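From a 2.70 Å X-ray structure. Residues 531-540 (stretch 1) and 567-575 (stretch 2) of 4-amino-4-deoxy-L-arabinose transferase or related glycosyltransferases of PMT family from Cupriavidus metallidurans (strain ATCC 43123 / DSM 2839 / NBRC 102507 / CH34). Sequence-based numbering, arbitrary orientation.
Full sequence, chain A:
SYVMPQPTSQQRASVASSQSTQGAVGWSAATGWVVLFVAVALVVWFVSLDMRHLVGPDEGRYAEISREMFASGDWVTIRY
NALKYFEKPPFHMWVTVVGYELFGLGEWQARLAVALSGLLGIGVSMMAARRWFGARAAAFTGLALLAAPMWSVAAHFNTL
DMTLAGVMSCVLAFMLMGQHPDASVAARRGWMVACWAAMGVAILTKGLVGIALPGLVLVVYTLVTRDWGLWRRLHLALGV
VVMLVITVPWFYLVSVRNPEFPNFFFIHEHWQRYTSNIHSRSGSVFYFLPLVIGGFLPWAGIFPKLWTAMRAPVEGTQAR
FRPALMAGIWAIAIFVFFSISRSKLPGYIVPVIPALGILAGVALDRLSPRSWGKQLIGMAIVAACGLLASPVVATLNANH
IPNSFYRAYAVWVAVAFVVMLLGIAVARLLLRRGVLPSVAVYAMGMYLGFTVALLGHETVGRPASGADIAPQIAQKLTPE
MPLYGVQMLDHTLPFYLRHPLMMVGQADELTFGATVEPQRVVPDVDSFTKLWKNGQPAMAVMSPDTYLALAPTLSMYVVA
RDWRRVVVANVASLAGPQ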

# COMPACT_ATOMS: atom_id res chain seq x y z
N LEU A 531 23.48 0.57 -31.47
CA LEU A 531 24.05 -0.07 -30.29
C LEU A 531 23.85 -1.58 -30.34
O LEU A 531 24.70 -2.34 -29.84
CB LEU A 531 23.42 0.49 -29.01
CG LEU A 531 24.18 1.59 -28.28
CD1 LEU A 531 23.40 2.01 -27.04
CD2 LEU A 531 25.57 1.12 -27.90
N TRP A 532 22.76 -2.03 -30.94
CA TRP A 532 22.38 -3.44 -30.92
C TRP A 532 23.17 -4.24 -31.94
O TRP A 532 23.54 -5.39 -31.68
CB TRP A 532 20.88 -3.56 -31.19
CG TRP A 532 20.33 -4.95 -31.13
CD1 TRP A 532 20.03 -5.75 -32.19
CD2 TRP A 532 19.99 -5.69 -29.95
NE1 TRP A 532 19.53 -6.95 -31.74
CE2 TRP A 532 19.49 -6.93 -30.37
CE3 TRP A 532 20.06 -5.42 -28.58
CZ2 TRP A 532 19.07 -7.91 -29.47
CZ3 TRP A 532 19.64 -6.39 -27.69
CH2 TRP A 532 19.16 -7.62 -28.14
N LYS A 533 23.44 -3.65 -33.11
CA LYS A 533 24.17 -4.35 -34.16
C LYS A 533 25.67 -4.13 -34.10
O LYS A 533 26.42 -4.94 -34.65
CB LYS A 533 23.66 -3.91 -35.53
CG LYS A 533 22.25 -4.39 -35.85
CD LYS A 533 21.85 -4.07 -37.28
CE LYS A 533 21.72 -2.58 -37.50
NZ LYS A 533 21.24 -2.27 -38.87
N ASN A 534 26.14 -3.07 -33.43
CA ASN A 534 27.56 -2.77 -33.40
C ASN A 534 28.15 -2.67 -32.00
O ASN A 534 29.37 -2.71 -31.86
CB ASN A 534 27.85 -1.45 -34.15
CG ASN A 534 27.48 -1.53 -35.62
OD1 ASN A 534 26.35 -1.24 -36.01
ND2 ASN A 534 28.44 -1.94 -36.45
N GLY A 535 27.32 -2.53 -30.97
CA GLY A 535 27.81 -2.40 -29.61
C GLY A 535 28.19 -3.73 -29.00
O GLY A 535 28.42 -4.73 -29.69
N GLN A 536 28.26 -3.74 -27.67
CA GLN A 536 28.62 -4.93 -26.94
C GLN A 536 27.46 -5.92 -26.94
O GLN A 536 26.31 -5.54 -27.18
CB GLN A 536 29.01 -4.58 -25.51
CG GLN A 536 27.91 -3.89 -24.72
CD GLN A 536 28.32 -3.62 -23.28
OE1 GLN A 536 29.10 -4.38 -22.69
NE2 GLN A 536 27.81 -2.54 -22.71
N PRO A 537 27.73 -7.20 -26.69
CA PRO A 537 26.64 -8.17 -26.55
C PRO A 537 25.76 -7.81 -25.36
O PRO A 537 26.25 -7.55 -24.25
CB PRO A 537 27.36 -9.50 -26.34
CG PRO A 537 28.72 -9.13 -25.86
CD PRO A 537 29.05 -7.85 -26.58
N ALA A 538 24.45 -7.78 -25.59
CA ALA A 538 23.51 -7.39 -24.56
C ALA A 538 22.18 -8.08 -24.79
O ALA A 538 21.98 -8.78 -25.80
CB ALA A 538 23.33 -5.87 -24.52
N MET A 539 21.27 -7.90 -23.84
CA MET A 539 19.91 -8.39 -23.94
C MET A 539 18.96 -7.20 -23.95
O MET A 539 19.35 -6.06 -23.69
CB MET A 539 19.56 -9.33 -22.78
CG MET A 539 20.30 -10.65 -22.81
SD MET A 539 19.72 -11.77 -21.53
CE MET A 539 20.82 -13.16 -21.79
N ALA A 540 17.69 -7.48 -24.25
CA ALA A 540 16.67 -6.44 -24.28
C ALA A 540 15.33 -7.04 -23.92
O ALA A 540 15.04 -8.19 -24.25
CB ALA A 540 16.60 -5.77 -25.65
N VAL A 567 12.15 -11.31 -24.39
CA VAL A 567 13.51 -11.03 -23.95
C VAL A 567 14.47 -11.64 -24.95
O VAL A 567 14.49 -12.87 -25.14
CB VAL A 567 13.79 -11.57 -22.53
CG1 VAL A 567 15.20 -11.20 -22.10
CG2 VAL A 567 12.76 -11.03 -21.55
N VAL A 568 15.29 -10.79 -25.58
CA VAL A 568 16.12 -11.18 -26.71
C VAL A 568 17.57 -10.82 -26.43
O VAL A 568 17.89 -10.11 -25.47
CB VAL A 568 15.66 -10.50 -28.02
CG1 VAL A 568 14.20 -10.84 -28.30
CG2 VAL A 568 15.84 -9.00 -27.92
N ALA A 569 18.46 -11.34 -27.28
CA ALA A 569 19.88 -11.01 -27.26
C ALA A 569 20.34 -10.71 -28.68
O ALA A 569 19.69 -11.09 -29.66
CB ALA A 569 20.72 -12.14 -26.66
N ASN A 570 21.46 -9.99 -28.79
CA ASN A 570 22.00 -9.61 -30.09
C ASN A 570 23.10 -10.54 -30.58
O ASN A 570 23.66 -10.31 -31.66
CB ASN A 570 22.53 -8.17 -30.06
CG ASN A 570 23.63 -7.96 -29.05
OD1 ASN A 570 23.87 -8.81 -28.19
ND2 ASN A 570 24.29 -6.81 -29.14
N VAL A 571 23.42 -11.59 -29.82
CA VAL A 571 24.32 -12.64 -30.26
C VAL A 571 23.63 -13.98 -30.06
O VAL A 571 22.92 -14.18 -29.07
CB VAL A 571 25.68 -12.59 -29.52
CG1 VAL A 571 26.39 -11.28 -29.81
CG2 VAL A 571 25.48 -12.75 -28.03
N ALA A 572 23.81 -14.89 -31.02
CA ALA A 572 23.07 -16.14 -30.99
C ALA A 572 23.46 -17.01 -29.80
O ALA A 572 22.65 -17.81 -29.32
CB ALA A 572 23.28 -16.91 -32.29
N SER A 573 24.68 -16.86 -29.29
CA SER A 573 25.17 -17.69 -28.20
C SER A 573 24.53 -17.36 -26.85
O SER A 573 24.80 -18.07 -25.87
CB SER A 573 26.69 -17.58 -28.10
OG SER A 573 27.10 -16.23 -28.01
N LEU A 574 23.71 -16.32 -26.76
CA LEU A 574 23.02 -15.98 -25.52
C LEU A 574 21.57 -16.43 -25.52
O LEU A 574 20.76 -15.91 -24.74
CB LEU A 574 23.11 -14.47 -25.26
CG LEU A 574 24.47 -13.92 -24.83
CD1 LEU A 574 24.39 -12.41 -24.62
CD2 LEU A 574 24.96 -14.61 -23.57
N ALA A 575 21.21 -17.40 -26.37
CA ALA A 575 19.84 -17.87 -26.46
C ALA A 575 19.84 -19.32 -26.90
O ALA A 575 20.88 -19.88 -27.29
CB ALA A 575 19.02 -17.00 -27.43

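The contact joins the end of a helix and the strand after it to an antiparallel partner, and one asparagine does much of the work. The CA-to-CB bond of Trp 532 runs sideways, and a t rotamer (chi1 -177°) brings the indole to stretch 2. There Asn 570 CB sits over the six-membered ring, 3.5 Å from its centroid, while Trp 532 CH2 meets Val 568 CG2 at 3.6 Å. The backbone of Trp 532 contributes too: its O accepts a hydrogen bond from Asn 570 ND2 at 3.0 Å.

The CA-to-CB bonds of Lys 533 and Asn 534 point away, and neither residue makes contact. Gly 535 is the first residue to leave helical geometry; a CB here would clash with Leu 531 O. The CA-to-CB bond of Gln 536 also points away, and its role is a backbone one, its O taking a second hydrogen bond from Asn 570 ND2 at 3.1 Å. Pro 537 packs CB against Val 571 CG1 at 4.0 Å.

At Ala 538 the amide completes the set: its N donates to Asn 570 OD1 at 2.9 Å, and its O accepts from Asn 570 N at 3.3 Å. A single primary amide thus satisfies three backbone groups across the turn from helix to strand.

Regular pairing follows. Met 539 faces Ala 569 in a non-hydrogen-bonded pair, CA to CA 4.2 Å, with both side chains on the same face; Met 539 CG lies 4.1 Å from Ala 569 CB, and the extended thioether brings CE to 4.4 Å from Leu 574 CB. Ala 540 and Val 568 form the hydrogen-bonded pair: Ala 540 N donates to Val 568 O and Val 568 N to Ala 540 O, each at 2.9 Å, and Ala 540 CB touches Val 568 CG2 at 4.0 Å on the other face.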